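Local coordinates for Non-structural protein 3 (Porcine deltacoronavirus, PDB 6LN0), which probably combines a macro domain, a fold that often binds ADP-ribose, with a zinc-bearing papain-like peptidase that would process viral polyprotein, at residues A[166-170]-A[181-186]; A[257-261]-A[307-313]; A[265-269]-A[316-321]. One frame throughout, in Å; residues are numbered along the deposited sequence.

Contact 1: residues A[166-170]-A[181-186]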
ATOM      1  N   ASN A 166       4.877 -11.471 -16.893  1.00 65.46           N
ATOM      2  CA  ASN A 166       3.837 -10.454 -16.801  1.00 70.08           C
ATOM      3  C   ASN A 166       3.369 -10.242 -15.365  1.00 72.41           C
ATOM      4  O   ASN A 166       2.247  -9.778 -15.135  1.00 69.46           O
ATOM      5  CB  ASN A 166       2.664 -10.820 -17.709  1.00 64.95           C
ATOM      6  CG  ASN A 166       3.126 -11.214 -19.100  1.00 71.80           C
ATOM      7  OD1 ASN A 166       2.928 -12.347 -19.538  1.00 67.99           O
ATOM      8  ND2 ASN A 166       3.789 -10.283 -19.786  1.00 72.70           N
ATOM      9  N   ARG A 167       4.217 -10.574 -14.396  1.00 68.94           N
ATOM     10  CA  ARG A 167       3.928 -10.342 -12.997  1.00 67.73           C
ATOM     11  C   ARG A 167       5.120  -9.667 -12.344  1.00 64.06           C
ATOM     12  O   ARG A 167       6.274  -9.923 -12.706  1.00 61.37           O
ATOM     13  CB  ARG A 167       3.583 -11.648 -12.291  1.00 67.07           C
ATOM     14  CG  ARG A 167       2.273 -12.233 -12.787  1.00 71.80           C
ATOM     15  CD  ARG A 167       2.048 -13.624 -12.258  1.00 71.87           C
ATOM     16  NE  ARG A 167       1.064 -13.604 -11.184  1.00 74.66           N
ATOM     17  CZ  ARG A 167      -0.099 -14.246 -11.223  1.00 81.65           C
ATOM     18  NH1 ARG A 167      -0.431 -14.973 -12.289  1.00 82.08           N
ATOM     19  NH2 ARG A 167      -0.931 -14.160 -10.192  1.00 78.04           N
ATOM     20  N   THR A 168       4.823  -8.782 -11.402  1.00 65.86           N
ATOM     21  CA  THR A 168       5.830  -8.047 -10.654  1.00 63.46           C
ATOM     22  C   THR A 168       5.811  -8.514  -9.202  1.00 56.49           C
ATOM     23  O   THR A 168       4.744  -8.766  -8.628  1.00 57.02           O
ATOM     24  CB  THR A 168       5.587  -6.532 -10.753  1.00 67.69           C
ATOM     25  OG1 THR A 168       4.182  -6.260 -10.677  1.00 68.11           O
ATOM     26  CG2 THR A 168       6.114  -5.985 -12.085  1.00 61.44           C
ATOM     27  N   ILE A 169       6.994  -8.652  -8.626  1.00 55.36           N
ATOM     28  CA  ILE A 169       7.157  -9.192  -7.280  1.00 56.18           C
ATOM     29  C   ILE A 169       6.990  -8.071  -6.254  1.00 55.58           C
ATOM     30  O   ILE A 169       7.713  -7.073  -6.286  1.00 55.76           O
ATOM     31  CB  ILE A 169       8.522  -9.873  -7.148  1.00 56.40           C
ATOM     32  CG1 ILE A 169       8.731 -10.797  -8.352  1.00 52.74           C
ATOM     33  CG2 ILE A 169       8.600 -10.662  -5.866  1.00 53.07           C
ATOM     34  CD1 ILE A 169       7.770 -11.963  -8.364  1.00 48.63           C
ATOM     35  N   VAL A 170       6.037  -8.234  -5.341  1.00 54.23           N
ATOM     36  CA  VAL A 170       5.641  -7.189  -4.406  1.00 52.20           C
ATOM     37  C   VAL A 170       5.691  -7.732  -2.983  1.00 53.88           C
ATOM     38  O   VAL A 170       5.153  -8.811  -2.711  1.00 54.00           O
ATOM     39  CB  VAL A 170       4.227  -6.668  -4.710  1.00 54.80           C
ATOM     40  CG1 VAL A 170       3.880  -5.517  -3.749  1.00 50.88           C
ATOM     41  CG2 VAL A 170       4.116  -6.247  -6.159  1.00 52.21           C
ATOM     42  N   THR A 181       5.486 -11.895   0.259  1.00 46.81           N
ATOM     43  CA  THR A 181       5.994 -11.561  -1.063  1.00 56.39           C
ATOM     44  C   THR A 181       5.096 -12.198  -2.117  1.00 53.75           C
ATOM     45  O   THR A 181       4.950 -13.421  -2.146  1.00 56.36           O
ATOM     46  CB  THR A 181       7.430 -12.061  -1.223  1.00 59.56           C
ATOM     47  OG1 THR A 181       8.254 -11.509  -0.183  1.00 63.24           O
ATOM     48  CG2 THR A 181       7.975 -11.688  -2.596  1.00 55.78           C
ATOM     49  N   LYS A 182       4.510 -11.373  -2.978  1.00 54.95           N
ATOM     50  CA  LYS A 182       3.560 -11.823  -3.988  1.00 53.97           C
ATOM     51  C   LYS A 182       4.068 -11.501  -5.390  1.00 59.32           C
ATOM     52  O   LYS A 182       4.824 -10.545  -5.593  1.00 59.33           O
ATOM     53  CB  LYS A 182       2.197 -11.167  -3.789  1.00 54.38           C
ATOM     54  CG  LYS A 182       1.882 -10.821  -2.339  1.00 57.41           C
ATOM     55  CD  LYS A 182       0.410 -10.493  -2.147  1.00 55.50           C
ATOM     56  CE  LYS A 182      -0.054 -10.806  -0.732  1.00 56.51           C
ATOM     57  NZ  LYS A 182      -1.533 -11.059  -0.625  1.00 57.03           N
ATOM     58  N   ALA A 183       3.643 -12.316  -6.357  1.00 58.66           N
ATOM     59  CA  ALA A 183       3.795 -12.017  -7.778  1.00 60.73           C
ATOM     60  C   ALA A 183       2.438 -11.552  -8.281  1.00 62.00           C
ATOM     61  O   ALA A 183       1.494 -12.341  -8.334  1.00 66.82           O
ATOM     62  CB  ALA A 183       4.262 -13.246  -8.552  1.00 60.47           C
ATOM     63  N   LEU A 184       2.319 -10.279  -8.629  1.00 56.63           N
ATOM     64  CA  LEU A 184       1.014  -9.721  -8.953  1.00 60.54           C
ATOM     65  C   LEU A 184       0.955  -9.319 -10.417  1.00 68.66           C
ATOM     66  O   LEU A 184       1.955  -8.866 -10.985  1.00 70.47           O
ATOM     67  CB  LEU A 184       0.694  -8.507  -8.077  1.00 63.42           C
ATOM     68  CG  LEU A 184       0.561  -8.715  -6.566  1.00 59.84           C
ATOM     69  CD1 LEU A 184       0.329  -7.374  -5.888  1.00 60.42           C
ATOM     70  CD2 LEU A 184      -0.556  -9.678  -6.227  1.00 58.67           C
ATOM     71  N   THR A 185      -0.221  -9.503 -11.028  1.00 67.34           N
ATOM     72  CA  THR A 185      -0.463  -8.958 -12.355  1.00 71.21           C
ATOM     73  C   THR A 185      -0.799  -7.478 -12.227  1.00 72.07           C
ATOM     74  O   THR A 185      -1.257  -7.030 -11.174  1.00 66.63           O
ATOM     75  CB  THR A 185      -1.604  -9.701 -13.060  1.00 70.09           C
ATOM     76  OG1 THR A 185      -2.861  -9.086 -12.747  1.00 68.79           O
ATOM     77  CG2 THR A 185      -1.656 -11.156 -12.642  1.00 70.43           C
ATOM     78  N   PRO A 186      -0.580  -6.688 -13.286  1.00 76.48           N
ATOM     79  CA  PRO A 186      -0.931  -5.261 -13.207  1.00 68.14           C
ATOM     80  C   PRO A 186      -2.368  -5.063 -12.746  1.00 70.41           C
ATOM     81  O   PRO A 186      -2.707  -4.012 -12.193  1.00 76.91           O
ATOM     82  CB  PRO A 186      -0.704  -4.765 -14.639  1.00 72.26           C
ATOM     83  CG  PRO A 186       0.364  -5.690 -15.186  1.00 64.89           C
ATOM     84  CD  PRO A 186       0.076  -7.035 -14.564  1.00 69.05           C
TER

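Contact 2: residues A[257-261]-A[307-313]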
ATOM      1  N   ASP A 257      13.590   8.996  24.665  1.00 59.54           N
ATOM      2  CA  ASP A 257      13.300   9.408  23.291  1.00 58.81           C
ATOM      3  C   ASP A 257      12.257  10.526  23.230  1.00 57.96           C
ATOM      4  O   ASP A 257      11.402  10.552  22.333  1.00 56.92           O
ATOM      5  CB  ASP A 257      12.842   8.214  22.449  1.00 58.63           C
ATOM      6  CG  ASP A 257      13.974   7.283  22.076  1.00 69.28           C
ATOM      7  OD1 ASP A 257      14.960   7.763  21.472  1.00 71.87           O
ATOM      8  OD2 ASP A 257      13.863   6.064  22.363  1.00 69.55           O
ATOM      9  N   ASN A 258      12.312  11.449  24.191  1.00 51.98           N
ATOM     10  CA  ASN A 258      11.421  12.603  24.245  1.00 48.34           C
ATOM     11  C   ASN A 258       9.974  12.220  24.488  1.00 48.18           C
ATOM     12  O   ASN A 258       9.067  12.963  24.112  1.00 51.44           O
ATOM     13  CB  ASN A 258      11.491  13.439  22.967  1.00 55.08           C
ATOM     14  CG  ASN A 258      12.574  14.457  23.009  1.00 62.65           C
ATOM     15  OD1 ASN A 258      13.447  14.403  23.874  1.00 62.56           O
ATOM     16  ND2 ASN A 258      12.542  15.401  22.068  1.00 62.29           N
ATOM     17  N   ASN A 259       9.727  11.074  25.095  1.00 48.19           N
ATOM     18  CA  ASN A 259       8.361  10.625  25.299  1.00 48.56           C
ATOM     19  C   ASN A 259       7.692  11.248  26.545  1.00 49.03           C
ATOM     20  O   ASN A 259       6.702  10.684  27.026  1.00 46.41           O
ATOM     21  CB  ASN A 259       8.330   9.096  25.396  1.00 45.85           C
ATOM     22  CG  ASN A 259       9.010   8.579  26.649  1.00 53.19           C
ATOM     23  OD1 ASN A 259       9.701   9.332  27.339  1.00 52.47           O
ATOM     24  ND2 ASN A 259       8.812   7.297  26.957  1.00 48.51           N
ATOM     25  N   CYS A 260       8.203  12.355  27.101  1.00 49.19           N
ATOM     26  CA  CYS A 260       7.645  12.822  28.372  1.00 51.91           C
ATOM     27  C   CYS A 260       6.245  13.380  28.184  1.00 51.34           C
ATOM     28  O   CYS A 260       5.388  13.203  29.060  1.00 49.24           O
ATOM     29  CB  CYS A 260       8.580  13.851  29.035  1.00 46.82           C
ATOM     30  SG  CYS A 260       9.005  15.297  28.034  1.00 64.37           S
ATOM     31  N   PHE A 261       5.990  14.009  27.034  1.00 53.74           N
ATOM     32  CA  PHE A 261       4.634  14.431  26.696  1.00 51.09           C
ATOM     33  C   PHE A 261       3.635  13.281  26.731  1.00 46.69           C
ATOM     34  O   PHE A 261       2.441  13.522  26.946  1.00 49.27           O
ATOM     35  CB  PHE A 261       4.598  15.123  25.324  1.00 54.02           C
ATOM     36  CG  PHE A 261       4.591  14.182  24.137  1.00 53.14           C
ATOM     37  CD1 PHE A 261       5.729  13.491  23.764  1.00 50.60           C
ATOM     38  CD2 PHE A 261       3.449  14.036  23.370  1.00 55.60           C
ATOM     39  CE1 PHE A 261       5.709  12.642  22.641  1.00 55.46           C
ATOM     40  CE2 PHE A 261       3.415  13.201  22.262  1.00 47.07           C
ATOM     41  CZ  PHE A 261       4.552  12.500  21.900  1.00 51.00           C
ATOM     42  N   VAL A 307       8.485   8.837  17.236  1.00 54.87           N
ATOM     43  CA  VAL A 307       9.333   8.568  18.388  1.00 54.52           C
ATOM     44  C   VAL A 307      10.673   9.269  18.224  1.00 58.57           C
ATOM     45  O   VAL A 307      11.312   9.193  17.166  1.00 57.97           O
ATOM     46  CB  VAL A 307       9.497   7.055  18.556  1.00 59.29           C
ATOM     47  CG1 VAL A 307       8.259   6.484  19.197  1.00 58.17           C
ATOM     48  CG2 VAL A 307       9.705   6.413  17.204  1.00 63.90           C
ATOM     49  N   GLY A 308      11.105   9.958  19.278  1.00 56.86           N
ATOM     50  CA  GLY A 308      12.272  10.811  19.214  1.00 53.77           C
ATOM     51  C   GLY A 308      11.862  12.268  19.180  1.00 57.25           C
ATOM     52  O   GLY A 308      12.501  13.133  19.787  1.00 64.36           O
ATOM     53  N   GLU A 309      10.770  12.537  18.473  1.00 59.01           N
ATOM     54  CA  GLU A 309      10.171  13.860  18.422  1.00 53.37           C
ATOM     55  C   GLU A 309       9.449  14.139  19.728  1.00 58.67           C
ATOM     56  O   GLU A 309       9.000  13.218  20.427  1.00 56.73           O
ATOM     57  CB  GLU A 309       9.201  13.922  17.246  1.00 58.20           C
ATOM     58  CG  GLU A 309       8.625  15.238  16.827  1.00 61.68           C
ATOM     59  CD  GLU A 309       7.709  15.019  15.622  1.00 68.96           C
ATOM     60  OE1 GLU A 309       7.606  13.840  15.177  1.00 63.75           O
ATOM     61  OE2 GLU A 309       7.092  15.999  15.130  1.00 72.34           O
ATOM     62  N   MET A 310       9.357  15.420  20.067  1.00 60.77           N
ATOM     63  CA  MET A 310       8.734  15.854  21.306  1.00 60.01           C
ATOM     64  C   MET A 310       7.421  16.529  20.952  1.00 56.67           C
ATOM     65  O   MET A 310       7.363  17.326  20.008  1.00 59.20           O
ATOM     66  CB  MET A 310       9.653  16.796  22.095  1.00 67.00           C
ATOM     67  CG  MET A 310       9.105  17.186  23.485  1.00 66.39           C
ATOM     68  SD  MET A 310       8.654  18.912  23.534  1.00 91.98           S
ATOM     69  CE  MET A 310       7.815  19.032  25.101  1.00 78.87           C
ATOM     70  N   GLY A 311       6.367  16.169  21.684  1.00 54.47           N
ATOM     71  CA  GLY A 311       5.027  16.669  21.410  1.00 61.37           C
ATOM     72  C   GLY A 311       4.357  17.400  22.564  1.00 60.53           C
ATOM     73  O   GLY A 311       4.998  17.733  23.567  1.00 57.95           O
ATOM     74  N   CYS A 312       3.050  17.647  22.414  1.00 56.96           N
ATOM     75  CA  CYS A 312       2.295  18.516  23.305  1.00 54.31           C
ATOM     76  C   CYS A 312       1.525  17.692  24.324  1.00 55.13           C
ATOM     77  O   CYS A 312       0.673  16.882  23.928  1.00 52.52           O
ATOM     78  CB  CYS A 312       1.325  19.368  22.509  1.00 48.15           C
ATOM     79  SG  CYS A 312       0.289  20.354  23.575  1.00 58.41           S
ATOM     80  N   PRO A 313       1.735  17.881  25.631  1.00 54.44           N
ATOM     81  CA  PRO A 313       0.978  17.069  26.592  1.00 45.40           C
ATOM     82  C   PRO A 313      -0.510  17.383  26.602  1.00 42.33           C
ATOM     83  O   PRO A 313      -1.293  16.491  26.932  1.00 42.62           O
ATOM     84  CB  PRO A 313       1.651  17.394  27.939  1.00 46.25           C
ATOM     85  CG  PRO A 313       2.235  18.722  27.753  1.00 46.26           C
ATOM     86  CD  PRO A 313       2.650  18.815  26.307  1.00 51.75           C
TER

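Contact 3: residues A[265-269]-A[316-321]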
ATOM      1  N   GLY A 265       0.802  12.882  29.971  1.00 47.36           N
ATOM      2  CA  GLY A 265      -0.611  12.780  29.638  1.00 43.61           C
ATOM      3  C   GLY A 265      -1.261  11.544  30.233  1.00 46.48           C
ATOM      4  O   GLY A 265      -2.328  11.628  30.847  1.00 44.01           O
ATOM      5  N   VAL A 266      -0.622  10.378  30.060  1.00 43.71           N
ATOM      6  CA  VAL A 266      -1.116   9.132  30.648  1.00 39.57           C
ATOM      7  C   VAL A 266      -1.139   9.178  32.169  1.00 47.92           C
ATOM      8  O   VAL A 266      -1.968   8.508  32.803  1.00 49.78           O
ATOM      9  CB  VAL A 266      -0.269   7.947  30.148  1.00 46.84           C
ATOM     10  CG1 VAL A 266      -0.863   6.628  30.638  1.00 48.28           C
ATOM     11  CG2 VAL A 266      -0.195   7.984  28.624  1.00 43.00           C
ATOM     12  N   ASN A 267      -0.222   9.922  32.788  1.00 45.41           N
ATOM     13  CA  ASN A 267      -0.213   9.928  34.244  1.00 51.33           C
ATOM     14  C   ASN A 267      -1.315  10.816  34.815  1.00 47.72           C
ATOM     15  O   ASN A 267      -1.960  10.437  35.794  1.00 48.42           O
ATOM     16  CB  ASN A 267       1.161  10.337  34.760  1.00 51.12           C
ATOM     17  CG  ASN A 267       2.183   9.237  34.551  1.00 56.18           C
ATOM     18  OD1 ASN A 267       1.813   8.062  34.346  1.00 55.38           O
ATOM     19  ND2 ASN A 267       3.463   9.600  34.567  1.00 48.77           N
ATOM     20  N   LEU A 268      -1.552  11.989  34.223  1.00 46.51           N
ATOM     21  CA  LEU A 268      -2.766  12.740  34.535  1.00 47.07           C
ATOM     22  C   LEU A 268      -4.004  11.867  34.358  1.00 46.02           C
ATOM     23  O   LEU A 268      -4.868  11.804  35.240  1.00 45.39           O
ATOM     24  CB  LEU A 268      -2.862  13.978  33.648  1.00 42.97           C
ATOM     25  CG  LEU A 268      -4.043  14.902  33.878  1.00 43.55           C
ATOM     26  CD1 LEU A 268      -4.016  15.481  35.281  1.00 40.15           C
ATOM     27  CD2 LEU A 268      -4.001  16.016  32.843  1.00 38.02           C
ATOM     28  N   PHE A 269      -4.095  11.169  33.221  1.00 44.99           N
ATOM     29  CA  PHE A 269      -5.295  10.390  32.941  1.00 45.31           C
ATOM     30  C   PHE A 269      -5.517   9.341  34.019  1.00 46.87           C
ATOM     31  O   PHE A 269      -6.645   9.146  34.485  1.00 47.20           O
ATOM     32  CB  PHE A 269      -5.224   9.727  31.551  1.00 42.72           C
ATOM     33  CG  PHE A 269      -6.457   8.942  31.222  1.00 42.43           C
ATOM     34  CD1 PHE A 269      -6.567   7.609  31.587  1.00 43.66           C
ATOM     35  CD2 PHE A 269      -7.546   9.561  30.642  1.00 42.05           C
ATOM     36  CE1 PHE A 269      -7.728   6.909  31.349  1.00 44.01           C
ATOM     37  CE2 PHE A 269      -8.716   8.862  30.402  1.00 44.01           C
ATOM     38  CZ  PHE A 269      -8.800   7.533  30.738  1.00 46.10           C
ATOM     39  N   VAL A 316      -2.117  15.045  24.266  1.00 43.81           N
ATOM     40  CA  VAL A 316      -2.267  13.687  24.775  1.00 41.36           C
ATOM     41  C   VAL A 316      -3.482  13.590  25.689  1.00 43.33           C
ATOM     42  O   VAL A 316      -4.372  12.761  25.473  1.00 43.39           O
ATOM     43  CB  VAL A 316      -0.982  13.234  25.487  1.00 40.47           C
ATOM     44  CG1 VAL A 316      -1.181  11.860  26.114  1.00 39.20           C
ATOM     45  CG2 VAL A 316       0.187  13.266  24.513  1.00 37.78           C
ATOM     46  N   ILE A 317      -3.542  14.435  26.728  1.00 42.36           N
ATOM     47  CA  ILE A 317      -4.638  14.296  27.679  1.00 42.99           C
ATOM     48  C   ILE A 317      -5.977  14.545  26.993  1.00 39.48           C
ATOM     49  O   ILE A 317      -6.989  13.925  27.343  1.00 39.85           O
ATOM     50  CB  ILE A 317      -4.445  15.209  28.917  1.00 38.57           C
ATOM     51  CG1 ILE A 317      -5.536  14.900  29.925  1.00 36.25           C
ATOM     52  CG2 ILE A 317      -4.521  16.696  28.575  1.00 39.75           C
ATOM     53  CD1 ILE A 317      -5.535  13.451  30.357  1.00 38.13           C
ATOM     54  N   SER A 318      -6.004  15.424  25.995  1.00 38.24           N
ATOM     55  CA  SER A 318      -7.252  15.673  25.292  1.00 37.70           C
ATOM     56  C   SER A 318      -7.636  14.485  24.418  1.00 41.65           C
ATOM     57  O   SER A 318      -8.823  14.158  24.290  1.00 41.28           O
ATOM     58  CB  SER A 318      -7.140  16.945  24.463  1.00 42.87           C
ATOM     59  OG  SER A 318      -8.048  16.893  23.370  1.00 52.57           O
ATOM     60  N   LEU A 319      -6.646  13.819  23.816  1.00 43.75           N
ATOM     61  CA  LEU A 319      -6.915  12.593  23.071  1.00 33.30           C
ATOM     62  C   LEU A 319      -7.494  11.514  23.977  1.00 39.47           C
ATOM     63  O   LEU A 319      -8.512  10.897  23.652  1.00 44.99           O
ATOM     64  CB  LEU A 319      -5.636  12.091  22.406  1.00 39.41           C
ATOM     65  CG  LEU A 319      -5.782  10.668  21.879  1.00 39.08           C
ATOM     66  CD1 LEU A 319      -6.492  10.711  20.556  1.00 30.11           C
ATOM     67  CD2 LEU A 319      -4.423  10.017  21.753  1.00 43.00           C
ATOM     68  N   LEU A 320      -6.869  11.286  25.131  1.00 40.57           N
ATOM     69  CA  LEU A 320      -7.332  10.233  26.026  1.00 40.14           C
ATOM     70  C   LEU A 320      -8.741  10.507  26.519  1.00 42.41           C
ATOM     71  O   LEU A 320      -9.604   9.619  26.492  1.00 43.00           O
ATOM     72  CB  LEU A 320      -6.375  10.093  27.206  1.00 39.47           C
ATOM     73  CG  LEU A 320      -4.934   9.766  26.806  1.00 45.26           C
ATOM     74  CD1 LEU A 320      -4.083   9.588  28.070  1.00 41.17           C
ATOM     75  CD2 LEU A 320      -4.863   8.531  25.868  1.00 39.05           C
ATOM     76  N   VAL A 321      -8.996  11.745  26.968  1.00 42.60           N
ATOM     77  CA  VAL A 321     -10.283  12.080  27.586  1.00 43.04           C
ATOM     78  C   VAL A 321     -11.419  11.963  26.570  1.00 38.08           C
ATOM     79  O   VAL A 321     -12.494  11.433  26.874  1.00 37.25           O
ATOM     80  CB  VAL A 321     -10.225  13.485  28.222  1.00 39.52           C
ATOM     81  CG1 VAL A 321     -11.622  14.014  28.466  1.00 31.89           C
ATOM     82  CG2 VAL A 321      -9.438  13.451  29.513  1.00 37.15           C
TER

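Contact 1: residues A[166-170]-A[181-186]
Four main-chain hydrogen bonds zip residues 166-170 to residues 181-186: Thr168 N to Leu184 O (2.9 Å), Leu184 N to Thr168 O (2.9 Å), Val170 N to Lys182 O (2.6 Å) and Lys182 N to Val170 O (2.7 Å). Strands 168-170 and 181-184 run antiparallel, at 152° with axes 4.5 Å apart, and Ile169 faces Ala183 as the non-hydrogen-bonded pair between them. On that face, Ile169 in its m,m rotamer folds back across the neighbouring strand, bringing its CD1 to 3.7 Å from Ala183 CB and its CG2 to 3.5 Å from Thr181 CG2. Arg167 leans over the same strand. A chi3 of 104°, between rotamer wells, sets its NE for a hydrogen bond to Ala183 O (3.1 Å, 165°); Thr185 CG2 covers one guanidinium face, 3.7 Å from Arg167 CZ, and NH1 makes a salt bridge with Asp163. The other face carries Thr168, Val170, Lys182 and Leu184. With chi1 in p, Thr168 turns its OG1 to a weak bond with Leu184 O (3.4 Å). Val170 (t) and Leu184 (m,t) meet at CG2 and CD1, 4.0 Å apart, and Leu184 continues onto Val189 and Ala192 of helix 186-192. Lys182 starts on this face too, but its NZ leads off from Val170 to a long, weak ion pair with Glu212. Thr185, also p, caps that helix through OG1 to Gly188 N. The result is a beta hairpin whose second strand forms a sheet edge and runs into a capped helix; with strand 209-212 parallel to the first strand, it is consistent with the beta-grasp of a ubiquitin-like domain.

Contact 2: residues A[257-261]-A[307-313]
This is a loop-against-helix-start contact in the peptidase part of the chain: residues 257-261 enter helix 260-270, while residues 307-313 lead into helix 313-322. Its centre is an aromatic-glycine CH-pi contact, with Gly311 CA 3.7 Å from the Phe261 ring centroid and 15° off the ring normal. A CB on Gly311 would come to 2.7 Å from Phe261 CE2, a clash, so the absence of a side chain is what permits the close approach. Farther along, one weak hydrogen bond runs from Gly308 N to Asp257 O (3.1 Å, 126°). Gly308 has phi/psi of 105°/-38°, where a CB would jam against the preceding carbonyl. Asn258 CB lies 3.6 Å from Glu309 O, and Phe261 CB 4.3 Å from Pro313 CD. Around this contact, Tyr300 of helix 293-302 meets the Phe261 ring edge-to-face, Phe394 of strand 391-395 touches Met310 and Pro313, and Cys260 touches His398 at strand 398-402, a cysteine-histidine approach consistent with a papain-like active site.

Contact 3: residues A[265-269]-A[316-321]
Helical segments 265-269 and 316-321 cross at -47°, their axes 8.8 Å apart at closest approach. Each keeps its own i to i+4 bonding, as Phe269 N to Gly265 O (3.0 Å) and Leu320 N to Val316 O (2.9 Å) indicate, and no hydrogen bond passes between them. The backbones come nearest at Gly265 and Ile317, whose CA atoms are 4.7 Å apart. Glycine makes this possible: a CB on Gly265 would point at the partner helix and fall 2.2 Å from Val316 CG1, whereas its bare CA sits 3.7 Å from that methyl. Around this closest approach, and on toward Phe269 and Val321, the side chains interlock. Leu320, in its m,t rotamer, directs CD1 between Val266 and Phe269, 4.2 Å from Val266 CG2 and 3.7 Å from Phe269 CB, and also 3.9 Å from Gly265 O. Ile317 (t,p) places its CD1 3.7 Å from Gly265 O and 3.9 Å from Phe269 CB, while its CG1 lies 3.5 Å from Leu268 CD2, the shortest side-chain approach. Phe269, with chi1 in t, presents its ring edge to Ile317 CD1 and Val321 CG2, and the ring stacks on Phe276. Every residue that touches across the contact is buried, and the side chains that meet are apolar. Leu320 also packs on Trp298 and Ile299 of helix 293-302, and Ile317 on Val378 and Ile380 of strand 376-383. A glycine-mediated helix crossing set between another helix and a beta sheet is consistent with the junction of the helical and sheet parts of a papain-like peptidase fold.

Overall arrangement
From the N terminus, the chain first passes the macro domain, then reaches contact 1, which closes a short hairpin of 10 intervening residues. Contact 1 ends before the others begin, and its nearest atoms are about 25 Å from contact 2 and about 31 Å from contact 3. Contacts 2 and 3 instead cross: the chain visits 257-261, 265-269, 307-313 and 316-321 in that order, both pairs spanning the helices 278-287 and 293-302. They share helix 260-270, lie with centres 14 Å apart, and touch at Phe261 O and Val316 CG2 (3.3 Å). Together they dock helix 313-322 and its leading loop along helix 260-270.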